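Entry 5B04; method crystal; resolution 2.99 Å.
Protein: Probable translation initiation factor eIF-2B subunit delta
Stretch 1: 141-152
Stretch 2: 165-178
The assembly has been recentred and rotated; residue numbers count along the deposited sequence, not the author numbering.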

# COMPACT_ATOMS: atom_id res chain seq x y z
N ILE G 141 43.39 -20.98 7.57
CA ILE G 141 42.58 -21.02 6.36
C ILE G 141 43.31 -21.71 5.22
O ILE G 141 44.45 -21.37 4.89
N HIS G 142 42.65 -22.70 4.62
CA HIS G 142 43.21 -23.45 3.50
C HIS G 142 43.37 -22.57 2.27
O HIS G 142 42.53 -21.70 2.02
N PRO G 143 44.46 -22.77 1.50
CA PRO G 143 44.73 -22.02 0.27
C PRO G 143 43.55 -21.99 -0.70
O PRO G 143 43.20 -20.92 -1.20
N ALA G 144 42.94 -23.14 -0.96
CA ALA G 144 41.80 -23.23 -1.87
C ALA G 144 40.63 -22.39 -1.37
O ALA G 144 39.85 -21.86 -2.16
N VAL G 145 40.51 -22.28 -0.05
CA VAL G 145 39.48 -21.45 0.56
C VAL G 145 39.78 -19.97 0.32
O VAL G 145 38.88 -19.17 0.06
N ILE G 146 41.06 -19.62 0.42
CA ILE G 146 41.49 -18.23 0.23
C ILE G 146 41.18 -17.72 -1.17
O ILE G 146 40.60 -16.65 -1.33
N ARG G 147 41.57 -18.50 -2.18
CA ARG G 147 41.35 -18.12 -3.57
C ARG G 147 39.86 -18.02 -3.88
O ARG G 147 39.43 -17.20 -4.69
N LEU G 148 39.07 -18.87 -3.23
CA LEU G 148 37.62 -18.82 -3.38
C LEU G 148 37.07 -17.55 -2.75
O LEU G 148 36.13 -16.95 -3.26
N GLY G 149 37.67 -17.15 -1.63
CA GLY G 149 37.28 -15.93 -0.95
C GLY G 149 37.54 -14.70 -1.79
O GLY G 149 36.76 -13.75 -1.78
N LEU G 150 38.64 -14.72 -2.53
CA LEU G 150 38.98 -13.62 -3.42
C LEU G 150 38.02 -13.54 -4.60
O LEU G 150 37.52 -12.47 -4.93
N LYS G 151 37.74 -14.69 -5.21
CA LYS G 151 36.89 -14.74 -6.39
C LYS G 151 35.43 -14.43 -6.07
O LYS G 151 34.72 -13.83 -6.87
N LEU G 152 34.99 -14.85 -4.89
CA LEU G 152 33.65 -14.52 -4.43
C LEU G 152 33.49 -13.02 -4.25
O LEU G 152 32.48 -12.44 -4.62
N ILE G 165 28.84 -25.09 -6.45
CA ILE G 165 29.71 -26.12 -7.01
C ILE G 165 31.16 -25.91 -6.58
O ILE G 165 31.81 -26.84 -6.09
N ASP G 166 31.66 -24.69 -6.76
CA ASP G 166 33.02 -24.35 -6.38
C ASP G 166 33.24 -24.49 -4.88
O ASP G 166 34.31 -24.91 -4.44
N LEU G 167 32.22 -24.14 -4.10
CA LEU G 167 32.29 -24.24 -2.65
C LEU G 167 32.50 -25.68 -2.20
O LEU G 167 33.31 -25.96 -1.32
N LEU G 168 31.75 -26.59 -2.82
CA LEU G 168 31.81 -28.00 -2.46
C LEU G 168 33.14 -28.63 -2.89
O LEU G 168 33.81 -29.27 -2.08
N LYS G 169 33.52 -28.42 -4.14
CA LYS G 169 34.77 -28.95 -4.67
C LYS G 169 35.98 -28.44 -3.88
O LYS G 169 36.97 -29.15 -3.73
N THR G 170 35.88 -27.22 -3.38
CA THR G 170 36.92 -26.65 -2.53
C THR G 170 36.97 -27.38 -1.19
O THR G 170 38.04 -27.69 -0.69
N PHE G 171 35.79 -27.65 -0.63
CA PHE G 171 35.70 -28.31 0.66
C PHE G 171 36.18 -29.76 0.61
O PHE G 171 36.59 -30.31 1.63
N LYS G 172 36.13 -30.37 -0.56
CA LYS G 172 36.70 -31.70 -0.73
C LYS G 172 38.21 -31.61 -0.59
O LYS G 172 38.82 -32.40 0.12
N ILE G 173 38.80 -30.63 -1.28
CA ILE G 173 40.23 -30.34 -1.15
C ILE G 173 40.57 -30.05 0.30
O ILE G 173 41.61 -30.49 0.80
N VAL G 174 39.69 -29.32 0.97
CA VAL G 174 39.86 -29.02 2.39
C VAL G 174 39.93 -30.30 3.21
O VAL G 174 40.89 -30.52 3.94
N ILE G 175 38.92 -31.15 3.06
CA ILE G 175 38.84 -32.41 3.80
C ILE G 175 39.94 -33.38 3.35
O ILE G 175 40.51 -34.10 4.18
N GLN G 176 40.24 -33.39 2.06
CA GLN G 176 41.28 -34.27 1.52
C GLN G 176 42.65 -33.94 2.12
O GLN G 176 43.40 -34.84 2.50
N ASP G 177 42.97 -32.65 2.19
CA ASP G 177 44.24 -32.21 2.76
C ASP G 177 44.14 -32.17 4.28
O ASP G 177 45.15 -32.00 4.97
N TYR G 178 42.93 -32.33 4.80
CA TYR G 178 42.69 -32.29 6.24
C TYR G 178 43.34 -33.45 6.98
O TYR G 178 43.10 -34.61 6.66

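A histidine at the N-cap of a helix can serve two masters, and His142 of this eIF-2B delta subunit is a worked example. Its ring, with chi1 in t, lies between the start of helix 143-152 and the Val174 and Asp177 region of the second stretch. ND1 of His142 accepts a capping bond from the backbone N of Ala144 (2.9 Å), so the other ring nitrogen is left to carry the proton: NE2 of His142 donates to OD2 of Asp177 at 3.1 Å and nearly straight at 161°. The carboxylate, on an m rotamer, meets the ring at its edge, near the plane, while CA of Val174 lies over one face. The same residue thus caps its own helix and ties it to the neighbour.

A second polar link is looser. At the far end of the contact Lys151 NZ approaches Asp166 OD2 at 3.8 Å, a long salt bridge, with the lysine chi1 at -118°, between wells.

Between these links the helices run nearly antiparallel, at 158°, with axes that come within 9.2 Å at closest approach. The approach is tightest where Ala144 faces Thr170, their CA atoms 6.0 Å apart; both side chains point toward the partner helix. Thr170, in m, has OG1 donating to Asp166 O at 2.7 Å, and its OG1 also lies 4.0 Å from Leu148 CD2; Thr170 CG2 lies 3.8 Å from Ala144 CB.

Further packing contacts fill in around this pair. Val145 and Val174, both t and both sideways, meet through their CG2 atoms at 3.6 Å. Leu148 points toward the partner in a t,p rotamer, placing CD2 4.0 Å from Leu167 CD1 and CD1 3.8 Å from Asp166 CB. Ile173 starts toward the contact, its CG2 3.4 Å from His142 CE1, but its end leads away.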

# COMPACT_ATOMS: atom_id res chain seq x y z
CB ILE G 141 42.17 -19.60 5.91
CG1 ILE G 141 41.45 -18.87 7.05
CG2 ILE G 141 41.27 -19.67 4.68
CD1 ILE G 141 40.20 -19.57 7.53
CB HIS G 142 42.32 -24.66 3.19
CG HIS G 142 42.93 -25.63 2.22
ND1 HIS G 142 42.91 -25.44 0.86
CD2 HIS G 142 43.57 -26.81 2.43
CE1 HIS G 142 43.52 -26.45 0.26
NE2 HIS G 142 43.93 -27.30 1.19
CB PRO G 143 45.90 -22.79 -0.34
CG PRO G 143 46.63 -23.32 0.83
CD PRO G 143 45.58 -23.65 1.86
CB ALA G 144 41.38 -24.68 -2.05
CB VAL G 145 39.35 -21.72 2.07
CG1 VAL G 145 38.29 -20.82 2.69
CG2 VAL G 145 39.02 -23.18 2.31
CB ILE G 146 43.01 -18.08 0.48
CG1 ILE G 146 43.36 -18.50 1.91
CG2 ILE G 146 43.45 -16.66 0.22
CD1 ILE G 146 44.83 -18.41 2.23
CB ARG G 147 42.02 -19.12 -4.51
CG ARG G 147 43.46 -19.44 -4.14
CD ARG G 147 44.17 -20.19 -5.25
NE ARG G 147 45.57 -20.45 -4.93
CZ ARG G 147 46.58 -20.20 -5.74
NH1 ARG G 147 46.36 -19.68 -6.94
NH2 ARG G 147 47.83 -20.47 -5.36
CB LEU G 148 36.97 -20.05 -2.74
CG LEU G 148 35.47 -20.22 -2.98
CD1 LEU G 148 35.19 -20.53 -4.44
CD2 LEU G 148 34.89 -21.30 -2.08
CB LEU G 150 40.42 -13.76 -3.93
CG LEU G 150 41.54 -13.64 -2.90
CD1 LEU G 150 42.89 -13.75 -3.58
CD2 LEU G 150 41.44 -12.33 -2.14
CB LYS G 151 37.00 -16.10 -7.07
CG LYS G 151 37.56 -16.03 -8.48
CD LYS G 151 37.33 -17.32 -9.25
CE LYS G 151 37.65 -18.54 -8.41
NZ LYS G 151 37.51 -19.78 -9.23
CB LEU G 152 33.33 -15.24 -3.11
CG LEU G 152 32.93 -16.71 -3.18
CD1 LEU G 152 32.81 -17.29 -1.78
CD2 LEU G 152 31.63 -16.88 -3.94
CB ILE G 165 29.64 -26.15 -8.55
CG1 ILE G 165 28.24 -26.54 -9.01
CG2 ILE G 165 30.67 -27.11 -9.11
CD1 ILE G 165 28.11 -26.69 -10.51
CB ASP G 166 33.37 -22.93 -6.83
CG ASP G 166 33.62 -22.83 -8.32
OD1 ASP G 166 32.97 -23.59 -9.09
OD2 ASP G 166 34.46 -22.01 -8.74
CB LEU G 167 31.02 -23.68 -2.00
CG LEU G 167 30.97 -23.76 -0.48
CD1 LEU G 167 31.98 -22.82 0.15
CD2 LEU G 167 29.57 -23.48 0.04
CB LEU G 168 30.64 -28.76 -3.09
CG LEU G 168 29.28 -28.46 -2.45
CD1 LEU G 168 28.16 -29.15 -3.19
CD2 LEU G 168 29.29 -28.86 -0.98
CB LYS G 169 34.93 -28.58 -6.15
CG LYS G 169 33.93 -29.26 -7.07
CD LYS G 169 33.90 -28.62 -8.45
CE LYS G 169 35.22 -28.79 -9.18
NZ LYS G 169 35.18 -28.21 -10.54
CB THR G 170 36.70 -25.14 -2.29
OG1 THR G 170 36.86 -24.43 -3.53
CG2 THR G 170 37.69 -24.60 -1.27
CB PHE G 171 34.27 -28.25 1.19
CG PHE G 171 33.92 -26.95 1.86
CD1 PHE G 171 34.91 -26.02 2.14
CD2 PHE G 171 32.61 -26.65 2.19
CE1 PHE G 171 34.59 -24.82 2.75
CE2 PHE G 171 32.29 -25.45 2.80
CZ PHE G 171 33.28 -24.54 3.08
CB LYS G 172 36.32 -32.31 -2.08
CG LYS G 172 34.85 -32.19 -2.43
CD LYS G 172 34.44 -33.21 -3.49
CE LYS G 172 35.56 -33.52 -4.46
NZ LYS G 172 35.10 -34.48 -5.50
CB ILE G 173 40.64 -29.14 -2.03
CG1 ILE G 173 40.35 -29.43 -3.51
CG2 ILE G 173 42.11 -28.80 -1.83
CD1 ILE G 173 41.45 -30.20 -4.21
CB VAL G 174 38.71 -28.14 2.92
CG1 VAL G 174 38.76 -28.06 4.44
CG2 VAL G 174 38.77 -26.76 2.31
CB ILE G 175 37.45 -33.06 3.64
CG1 ILE G 175 36.40 -32.25 4.41
CG2 ILE G 175 37.45 -34.50 4.15
CD1 ILE G 175 34.99 -32.77 4.26
CB GLN G 176 41.34 -34.17 -0.00
CG GLN G 176 42.39 -35.07 -0.64
CD GLN G 176 42.03 -36.54 -0.56
OE1 GLN G 176 42.19 -37.17 0.48
NE2 GLN G 176 41.54 -37.08 -1.67
CB ASP G 177 44.64 -30.84 2.19
CG ASP G 177 45.14 -30.93 0.76
OD1 ASP G 177 45.55 -32.03 0.34
OD2 ASP G 177 45.12 -29.89 0.07
CB TYR G 178 41.19 -32.28 6.53
CG TYR G 178 40.84 -32.32 8.00
CD1 TYR G 178 40.95 -31.19 8.79
CD2 TYR G 178 40.38 -33.49 8.58
CE1 TYR G 178 40.62 -31.23 10.14
CE2 TYR G 178 40.05 -33.54 9.92
CZ TYR G 178 40.17 -32.40 10.69
OH TYR G 178 39.84 -32.45 12.03